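Local atomic coordinates of superoxide dismutase [Fe] (Sulfolobus acidocaldarius, PDB entry 1B06), a protein that converts toxic superoxide radicals into molecular oxygen and hydrogen peroxide, using one iron ion bound in each subunit. Residues 9-14 with 32-37; 88-93 with 166-171; 150-153 with 158-161. All blocks are in the same frame, centred on the assembly; numbering follows the deposited sequence.

Contact 1 of 3, residues 9-14 with 32-37; sequences YEFPQL and VHYNGH. With FE (Fe (III) ion), chain G.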
loop_
_atom_site.group_PDB
_atom_site.type_symbol
_atom_site.label_atom_id
_atom_site.label_comp_id
_atom_site.label_asym_id
_atom_site.label_seq_id
_atom_site.Cartn_x
_atom_site.Cartn_y
_atom_site.Cartn_z
ATOM N N TYR A 9 20.327 16.079 1.943
ATOM C CA TYR A 9 21.081 14.858 1.687
ATOM C C TYR A 9 22.139 15.082 0.620
ATOM O O TYR A 9 21.978 15.926 -0.261
ATOM C CB TYR A 9 20.132 13.734 1.247
ATOM C CG TYR A 9 19.228 13.248 2.359
ATOM C CD1 TYR A 9 19.710 12.392 3.350
ATOM C CD2 TYR A 9 17.910 13.688 2.451
ATOM C CE1 TYR A 9 18.900 11.990 4.411
ATOM C CE2 TYR A 9 17.092 13.292 3.509
ATOM C CZ TYR A 9 17.597 12.448 4.483
ATOM O OH TYR A 9 16.805 12.077 5.540
ATOM N N GLU A 10 23.222 14.318 0.706
ATOM C CA GLU A 10 24.309 14.418 -0.252
ATOM C C GLU A 10 24.368 13.167 -1.114
ATOM O O GLU A 10 24.171 12.058 -0.624
ATOM C CB GLU A 10 25.639 14.597 0.477
ATOM C CG GLU A 10 26.218 16.002 0.358
ATOM C CD GLU A 10 26.783 16.514 1.672
ATOM O OE1 GLU A 10 27.582 15.785 2.302
ATOM O OE2 GLU A 10 26.427 17.645 2.073
ATOM N N PHE A 11 24.628 13.354 -2.403
ATOM C CA PHE A 11 24.733 12.242 -3.337
ATOM C C PHE A 11 26.079 11.555 -3.090
ATOM O O PHE A 11 27.138 12.158 -3.263
ATOM C CB PHE A 11 24.651 12.763 -4.777
ATOM C CG PHE A 11 24.615 11.679 -5.824
ATOM C CD1 PHE A 11 23.700 10.638 -5.740
ATOM C CD2 PHE A 11 25.485 11.716 -6.911
ATOM C CE1 PHE A 11 23.648 9.655 -6.716
ATOM C CE2 PHE A 11 25.440 10.734 -7.893
ATOM C CZ PHE A 11 24.515 9.702 -7.792
ATOM N N PRO A 12 26.048 10.279 -2.682
ATOM C CA PRO A 12 27.279 9.532 -2.413
ATOM C C PRO A 12 28.042 9.129 -3.674
ATOM O O PRO A 12 27.516 9.203 -4.784
ATOM C CB PRO A 12 26.790 8.319 -1.625
ATOM C CG PRO A 12 25.406 8.090 -2.136
ATOM C CD PRO A 12 24.843 9.455 -2.471
ATOM N N GLN A 13 29.287 8.700 -3.490
ATOM C CA GLN A 13 30.129 8.273 -4.599
ATOM C C GLN A 13 30.019 6.764 -4.769
ATOM O O GLN A 13 29.829 6.042 -3.793
ATOM C CB GLN A 13 31.591 8.640 -4.329
ATOM C CG GLN A 13 31.865 10.131 -4.290
ATOM C CD GLN A 13 32.780 10.587 -5.411
ATOM O OE1 GLN A 13 33.179 9.793 -6.264
ATOM N NE2 GLN A 13 33.115 11.874 -5.415
ATOM N N LEU A 14 30.127 6.293 -6.007
ATOM C CA LEU A 14 30.071 4.862 -6.284
ATOM C C LEU A 14 31.378 4.278 -5.755
ATOM O O LEU A 14 32.445 4.852 -5.961
ATOM C CB LEU A 14 29.955 4.621 -7.794
ATOM C CG LEU A 14 29.220 3.366 -8.270
ATOM C CD1 LEU A 14 27.773 3.406 -7.812
ATOM C CD2 LEU A 14 29.288 3.284 -9.775
ATOM N N VAL A 32 23.213 4.553 -15.571
ATOM C CA VAL A 32 21.920 5.224 -15.418
ATOM C C VAL A 32 21.248 4.941 -14.065
ATOM O O VAL A 32 20.491 5.766 -13.553
ATOM C CB VAL A 32 20.954 4.831 -16.558
ATOM C CG1 VAL A 32 20.611 3.355 -16.465
ATOM C CG2 VAL A 32 19.701 5.677 -16.490
ATOM N N HIS A 33 21.525 3.774 -13.493
ATOM C CA HIS A 33 20.965 3.395 -12.197
ATOM C C HIS A 33 21.512 4.330 -11.124
ATOM O O HIS A 33 20.790 4.769 -10.227
ATOM C CB HIS A 33 21.361 1.956 -11.862
ATOM C CG HIS A 33 20.532 1.327 -10.786
ATOM N ND1 HIS A 33 20.618 -0.014 -10.473
ATOM C CD2 HIS A 33 19.590 1.846 -9.962
ATOM C CE1 HIS A 33 19.763 -0.293 -9.505
ATOM N NE2 HIS A 33 19.128 0.818 -9.176
ATOM N N TYR A 34 22.802 4.629 -11.235
ATOM C CA TYR A 34 23.490 5.489 -10.287
ATOM C C TYR A 34 23.341 6.977 -10.615
ATOM O O TYR A 34 22.852 7.748 -9.794
ATOM C CB TYR A 34 24.975 5.103 -10.232
ATOM C CG TYR A 34 25.830 6.050 -9.424
ATOM C CD1 TYR A 34 25.721 6.105 -8.039
ATOM C CD2 TYR A 34 26.726 6.914 -10.049
ATOM C CE1 TYR A 34 26.475 7.000 -7.293
ATOM C CE2 TYR A 34 27.488 7.815 -9.315
ATOM C CZ TYR A 34 27.356 7.855 -7.937
ATOM O OH TYR A 34 28.078 8.767 -7.203
ATOM N N ASN A 35 23.751 7.376 -11.813
ATOM C CA ASN A 35 23.669 8.778 -12.212
ATOM C C ASN A 35 22.260 9.253 -12.533
ATOM O O ASN A 35 21.982 10.451 -12.501
ATOM C CB ASN A 35 24.568 9.037 -13.417
ATOM C CG ASN A 35 26.030 8.942 -13.073
ATOM O OD1 ASN A 35 26.524 9.662 -12.199
ATOM N ND2 ASN A 35 26.739 8.043 -13.749
ATOM N N GLY A 36 21.372 8.320 -12.843
ATOM C CA GLY A 36 20.011 8.700 -13.166
ATOM C C GLY A 36 19.052 8.560 -12.004
ATOM O O GLY A 36 18.613 9.555 -11.425
ATOM N N HIS A 37 18.740 7.318 -11.650
ATOM C CA HIS A 37 17.806 7.033 -10.569
ATOM C C HIS A 37 18.232 7.500 -9.175
ATOM O O HIS A 37 17.531 8.291 -8.545
ATOM C CB HIS A 37 17.485 5.530 -10.552
ATOM C CG HIS A 37 16.876 5.035 -11.828
ATOM N ND1 HIS A 37 15.532 5.155 -12.108
ATOM C CD2 HIS A 37 17.432 4.441 -12.912
ATOM C CE1 HIS A 37 15.285 4.658 -13.306
ATOM N NE2 HIS A 37 16.421 4.217 -13.817
HETATM FE FE FE G . 17.164 0.842 -8.126
HETATM O O HOH W 1 15.401 0.831 -7.026
#
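The phenol of Tyr34 donates a short hydrogen bond to the backbone of the N-terminal loop, Tyr34 OH to Pro12 O at 2.5 Å. The hydroxyl meets a lone pair of Pro12 O, in the carbonyl plane. Pro12 O lies near the plane of the Tyr34 ring, at its edge. The bond ties down the hydroxyl end of the side chain. The CA of Gln13 packs against the same hydroxyl oxygen.

Both faces of the ring are covered by residues 9-14. On one face Phe11 forms an offset stack, with centroids 4.6 Å apart and planes at 26°. Its CZ sits over the rim of the tyrosine, 3.4 Å from Tyr34 CE1. The same corner of Phe11 turns its edge to the helix backbone, with CZ 3.3 Å from Tyr34 O. On the opposite face Leu14 makes a CH-pi contact, its CD1 3.8 Å from the ring centroid of Tyr34. Tyr34 CG is anti to the backbone N (chi1 172°), and this sends the ring out from the helix between Phe11 and Leu14.

The helix is irregular here. Its turn at 33-37 is of the wider pi type, with His37 N bonded to Val32 O at 3.0 Å. His37 NE2 bonds to Tyr177 OH of the second subunit. Next to Tyr34 in the chain, His33 reaches the metal, with NE2 2.2 Å from the iron. Trp88 meets the His33 ring edge-to-face. The N-terminal loop thus packs on helix 27-57 of the alpha-hairpin domain, whose His33 joins His84, Asp170, His174 and a water in the iron site of Fe/Mn superoxide dismutases.

Contact 2 of 3, residues 88-93 with 166-171; sequences WNNMAP and ILIVDE. With FE (Fe (III) ion), chain G.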
loop_
_atom_site.group_PDB
_atom_site.type_symbol
_atom_site.label_atom_id
_atom_site.label_comp_id
_atom_site.label_asym_id
_atom_site.label_seq_id
_atom_site.Cartn_x
_atom_site.Cartn_y
_atom_site.Cartn_z
ATOM N N TRP A 88 24.828 -0.312 -3.294
ATOM C CA TRP A 88 26.133 -0.163 -3.938
ATOM C C TRP A 88 27.247 -0.761 -3.087
ATOM O O TRP A 88 28.140 -1.426 -3.603
ATOM C CB TRP A 88 26.461 1.309 -4.202
ATOM C CG TRP A 88 25.422 2.072 -4.978
ATOM C CD1 TRP A 88 24.942 3.313 -4.686
ATOM C CD2 TRP A 88 24.748 1.653 -6.174
ATOM N NE1 TRP A 88 24.013 3.698 -5.620
ATOM C CE2 TRP A 88 23.872 2.700 -6.546
ATOM C CE3 TRP A 88 24.797 0.499 -6.967
ATOM C CZ2 TRP A 88 23.050 2.627 -7.680
ATOM C CZ3 TRP A 88 23.977 0.428 -8.098
ATOM C CH2 TRP A 88 23.117 1.488 -8.440
ATOM N N ASN A 89 27.192 -0.519 -1.783
ATOM C CA ASN A 89 28.206 -1.022 -0.867
ATOM C C ASN A 89 28.041 -2.502 -0.554
ATOM O O ASN A 89 28.988 -3.161 -0.116
ATOM C CB ASN A 89 28.169 -0.228 0.436
ATOM C CG ASN A 89 28.759 1.153 0.284
ATOM O OD1 ASN A 89 29.902 1.303 -0.132
ATOM N ND2 ASN A 89 27.983 2.172 0.619
ATOM N N ASN A 90 26.839 -3.018 -0.781
ATOM C CA ASN A 90 26.536 -4.417 -0.506
ATOM C C ASN A 90 26.965 -5.330 -1.650
ATOM O O ASN A 90 26.726 -6.536 -1.613
ATOM C CB ASN A 90 25.037 -4.575 -0.243
ATOM C CG ASN A 90 24.721 -5.723 0.703
ATOM O OD1 ASN A 90 25.297 -5.839 1.790
ATOM N ND2 ASN A 90 23.792 -6.576 0.293
ATOM N N MET A 91 27.590 -4.740 -2.666
ATOM C CA MET A 91 28.089 -5.479 -3.824
ATOM C C MET A 91 29.588 -5.185 -3.981
ATOM O O MET A 91 30.092 -4.200 -3.442
ATOM C CB MET A 91 27.335 -5.060 -5.089
ATOM C CG MET A 91 25.873 -5.483 -5.108
ATOM S SD MET A 91 25.067 -5.292 -6.708
ATOM C CE MET A 91 25.169 -3.473 -6.942
ATOM N N ALA A 92 30.298 -6.040 -4.708
ATOM C CA ALA A 92 31.723 -5.851 -4.917
ATOM C C ALA A 92 32.123 -6.486 -6.236
ATOM O O ALA A 92 31.493 -7.442 -6.682
ATOM C CB ALA A 92 32.504 -6.480 -3.774
ATOM N N PRO A 93 33.168 -5.950 -6.890
ATOM C CA PRO A 93 33.639 -6.490 -8.171
ATOM C C PRO A 93 33.809 -8.008 -8.153
ATOM O O PRO A 93 34.197 -8.589 -7.138
ATOM C CB PRO A 93 34.960 -5.763 -8.400
ATOM C CG PRO A 93 34.784 -4.466 -7.681
ATOM C CD PRO A 93 33.959 -4.782 -6.465
ATOM N N ILE A 166 21.117 -5.997 6.430
ATOM C CA ILE A 166 22.371 -6.749 6.351
ATOM C C ILE A 166 22.695 -7.132 4.902
ATOM O O ILE A 166 23.850 -7.067 4.474
ATOM C CB ILE A 166 22.302 -8.050 7.192
ATOM C CG1 ILE A 166 22.060 -7.718 8.665
ATOM C CG2 ILE A 166 23.595 -8.841 7.043
ATOM C CD1 ILE A 166 23.120 -6.814 9.274
ATOM N N LEU A 167 21.661 -7.533 4.163
ATOM C CA LEU A 167 21.787 -7.944 2.765
ATOM C C LEU A 167 20.609 -7.364 1.986
ATOM O O LEU A 167 19.498 -7.290 2.503
ATOM C CB LEU A 167 21.778 -9.476 2.672
ATOM C CG LEU A 167 22.056 -10.121 1.308
ATOM C CD1 LEU A 167 23.492 -9.862 0.894
ATOM C CD2 LEU A 167 21.791 -11.621 1.390
ATOM N N ILE A 168 20.839 -6.960 0.742
ATOM C CA ILE A 168 19.760 -6.371 -0.040
ATOM C C ILE A 168 19.912 -6.493 -1.553
ATOM O O ILE A 168 21.016 -6.397 -2.088
ATOM C CB ILE A 168 19.616 -4.876 0.309
ATOM C CG1 ILE A 168 18.406 -4.276 -0.411
ATOM C CG2 ILE A 168 20.890 -4.138 -0.068
ATOM C CD1 ILE A 168 17.898 -3.002 0.226
ATOM N N VAL A 169 18.789 -6.698 -2.236
ATOM C CA VAL A 169 18.771 -6.802 -3.693
ATOM C C VAL A 169 17.699 -5.889 -4.248
ATOM O O VAL A 169 16.543 -5.957 -3.823
ATOM C CB VAL A 169 18.398 -8.204 -4.207
ATOM C CG1 VAL A 169 19.190 -8.501 -5.453
ATOM C CG2 VAL A 169 18.609 -9.239 -3.143
ATOM N N ASP A 170 18.078 -5.054 -5.206
ATOM C CA ASP A 170 17.142 -4.139 -5.846
ATOM C C ASP A 170 16.376 -4.950 -6.875
ATOM O O ASP A 170 16.985 -5.644 -7.692
ATOM C CB ASP A 170 17.904 -3.008 -6.544
ATOM C CG ASP A 170 16.992 -1.900 -7.045
ATOM O OD1 ASP A 170 15.748 -2.056 -7.028
ATOM O OD2 ASP A 170 17.533 -0.858 -7.465
ATOM N N GLU A 171 15.048 -4.871 -6.842
ATOM C CA GLU A 171 14.237 -5.620 -7.791
ATOM C C GLU A 171 13.331 -4.746 -8.644
ATOM O O GLU A 171 12.363 -5.228 -9.236
ATOM C CB GLU A 171 13.421 -6.691 -7.062
ATOM C CG GLU A 171 14.230 -7.949 -6.744
ATOM C CD GLU A 171 13.370 -9.070 -6.197
ATOM O OE1 GLU A 171 12.717 -9.779 -6.997
ATOM O OE2 GLU A 171 13.345 -9.241 -4.963
HETATM FE FE FE G . 17.164 0.842 -8.126
HETATM O O HOH W 2 23.759 -6.653 -2.628
HETATM O O HOH W 1 15.401 0.831 -7.026
#
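The chain leaving helix 67-89 comes alongside the start of the 166-171 segment, with the CA atoms of Asn90 and Leu167 6.8 Å apart. No clear direct hydrogen bond joins the two backbones. A water bridges them instead. Water 2 donates to Ile168 O at 2.8 Å and, weakly, to Asn90 O at 3.1 Å.

Asn90 is the side chain that crosses the gap. Its CG is anti to the backbone N (chi1 -150°), and the amide lies beside the other backbone, next to Ile166 O and Ile168 N. Leu167 crosses it at about a right angle, bringing CD1 against the amide. Ile168 adds its CG2 branch, 4.2 Å from Asn90 CB.

Ile166 and Leu167 both face Leu138, which makes a classic beta bulge in strand 165-170, one of the two outer strands of the three-stranded antiparallel sheet. The contact joins the end of helix 67-89, in the alpha-hairpin domain, to the sheet of the C-terminal domain. Asn90 and Ala92 also have backbone bonds to Asn196 and Val194.

Further along the strand, Asp170 turns its carboxylate to the metal, with OD2 1.9 Å from the iron. Its other oxygen, OD1, takes a hydrogen bond from the backbone N of Phe172.

Contact 3 of 3, residues 150-153 with 158-161; sequences MTVE and NHIA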
loop_
_atom_site.group_PDB
_atom_site.type_symbol
_atom_site.label_atom_id
_atom_site.label_comp_id
_atom_site.label_asym_id
_atom_site.label_seq_id
_atom_site.Cartn_x
_atom_site.Cartn_y
_atom_site.Cartn_z
ATOM N N MET A 150 12.605 -10.328 4.150
ATOM C CA MET A 150 11.395 -9.570 3.860
ATOM C C MET A 150 11.393 -9.001 2.446
ATOM O O MET A 150 12.432 -8.608 1.918
ATOM C CB MET A 150 11.225 -8.430 4.877
ATOM C CG MET A 150 9.915 -7.638 4.740
ATOM S SD MET A 150 8.399 -8.642 4.869
ATOM C CE MET A 150 8.663 -9.406 6.441
ATOM N N THR A 151 10.219 -8.986 1.826
ATOM C CA THR A 151 10.082 -8.414 0.503
ATOM C C THR A 151 9.481 -7.027 0.728
ATOM O O THR A 151 8.450 -6.878 1.379
ATOM C CB THR A 151 9.146 -9.250 -0.402
ATOM O OG1 THR A 151 7.957 -9.596 0.317
ATOM C CG2 THR A 151 9.848 -10.522 -0.859
ATOM N N VAL A 152 10.151 -6.009 0.207
ATOM C CA VAL A 152 9.688 -4.639 0.360
ATOM C C VAL A 152 9.086 -4.167 -0.958
ATOM O O VAL A 152 9.702 -4.306 -2.023
ATOM C CB VAL A 152 10.865 -3.722 0.786
ATOM C CG1 VAL A 152 10.449 -2.261 0.768
ATOM C CG2 VAL A 152 11.338 -4.121 2.175
ATOM N N GLU A 153 7.868 -3.638 -0.888
ATOM C CA GLU A 153 7.182 -3.143 -2.079
ATOM C C GLU A 153 7.550 -1.670 -2.270
ATOM O O GLU A 153 7.552 -0.887 -1.314
ATOM C CB GLU A 153 5.671 -3.338 -1.927
ATOM C CG GLU A 153 5.233 -4.752 -2.290
ATOM C CD GLU A 153 3.885 -5.127 -1.715
ATOM O OE1 GLU A 153 2.886 -4.444 -2.019
ATOM O OE2 GLU A 153 3.824 -6.118 -0.963
ATOM N N ASN A 158 6.503 -2.370 3.783
ATOM C CA ASN A 158 6.898 -3.626 4.430
ATOM C C ASN A 158 8.155 -3.615 5.282
ATOM O O ASN A 158 8.556 -4.657 5.772
ATOM C CB ASN A 158 7.008 -4.766 3.407
ATOM C CG ASN A 158 5.720 -4.997 2.646
ATOM O OD1 ASN A 158 4.691 -4.377 2.931
ATOM N ND2 ASN A 158 5.768 -5.889 1.665
ATOM N N HIS A 159 8.784 -2.459 5.462
ATOM C CA HIS A 159 9.985 -2.403 6.289
ATOM C C HIS A 159 9.582 -2.745 7.712
ATOM O O HIS A 159 8.446 -2.491 8.122
ATOM C CB HIS A 159 10.588 -0.990 6.330
ATOM C CG HIS A 159 11.331 -0.598 5.093
ATOM N ND1 HIS A 159 12.462 -1.255 4.662
ATOM C CD2 HIS A 159 11.119 0.407 4.211
ATOM C CE1 HIS A 159 12.916 -0.670 3.567
ATOM N NE2 HIS A 159 12.119 0.340 3.272
ATOM N N ILE A 160 10.509 -3.321 8.468
ATOM C CA ILE A 160 10.241 -3.611 9.863
ATOM C C ILE A 160 10.988 -2.476 10.566
ATOM O O ILE A 160 12.209 -2.338 10.424
ATOM C CB ILE A 160 10.790 -4.990 10.291
ATOM C CG1 ILE A 160 10.023 -6.104 9.567
ATOM C CG2 ILE A 160 10.635 -5.162 11.797
ATOM C CD1 ILE A 160 10.512 -7.507 9.892
ATOM N N ALA A 161 10.234 -1.651 11.292
ATOM C CA ALA A 161 10.771 -0.481 11.987
ATOM C C ALA A 161 12.060 -0.669 12.773
ATOM O O ALA A 161 12.190 -1.607 13.550
ATOM C CB ALA A 161 9.696 0.114 12.902
#
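Asn158 places CG beside its own backbone N and anti to the carbonyl carbon (chi1 -58°), which turns its amide back onto strand 147-153. The strand is an outer one of the three-stranded antiparallel sheet of the C-terminal domain. Thr151 O, in the middle of this segment of the strand, points to the returning loop. Asn158 ND2 donates to it at 2.9 Å in a fairly straight bond, with an N-H...O angle of 164°. Thr151 O lies nearly in the plane of the amide.

Asn158 ND2 also donates to Glu153 OE2, at a longer 3.3 Å. It meets that oxygen from above the carboxylate plane, and the carboxylate and amide planes are 88° apart. The nitrogen thus links two residues of the strand. Glu153 has a stronger partner elsewhere: its OE1 forms a salt bridge with Arg72 of the second subunit.

His159 lies against Val152. Val152 CG1 makes a CH-pi contact over one face of the imidazole, 4.2 Å from its centroid. The ring is held by two hydrogen bonds outside the contact, between ND1 and Tyr139 OH and between NE2 and His155 O.

The loop faces the third subunit, where Asn79 bonds to His159 O and Ala161 N, so the fold here is part of a subunit interface. Met150 packs against Asn158 and Ile160. Its chain is bent, its CG lies 3.4 Å from Asn158 O, and its CE ends 4.4 Å from Ile160 CD1.

How the contacts relate
Contact 1 comes first along the chain and lies wholly in the alpha-hairpin domain. Contact 2 joins that domain to the C-terminal one, and contact 3 falls between its two segments in sequence. The centres of contacts 1 and 2 are about 15 Å apart, and the two touch, with Trp88 packing on Tyr34 and Leu14. Both reach the same iron, through His33 and Asp170, and the water 1 bound to it. The iron site is thus built from ligands of both domains. Contacts 2 and 3 belong to the two outer strands of one sheet, with centres about 16 Å apart. Contact 3 lies away from the iron, at a subunit interface; its centre is about 23 Å from that of contact 1.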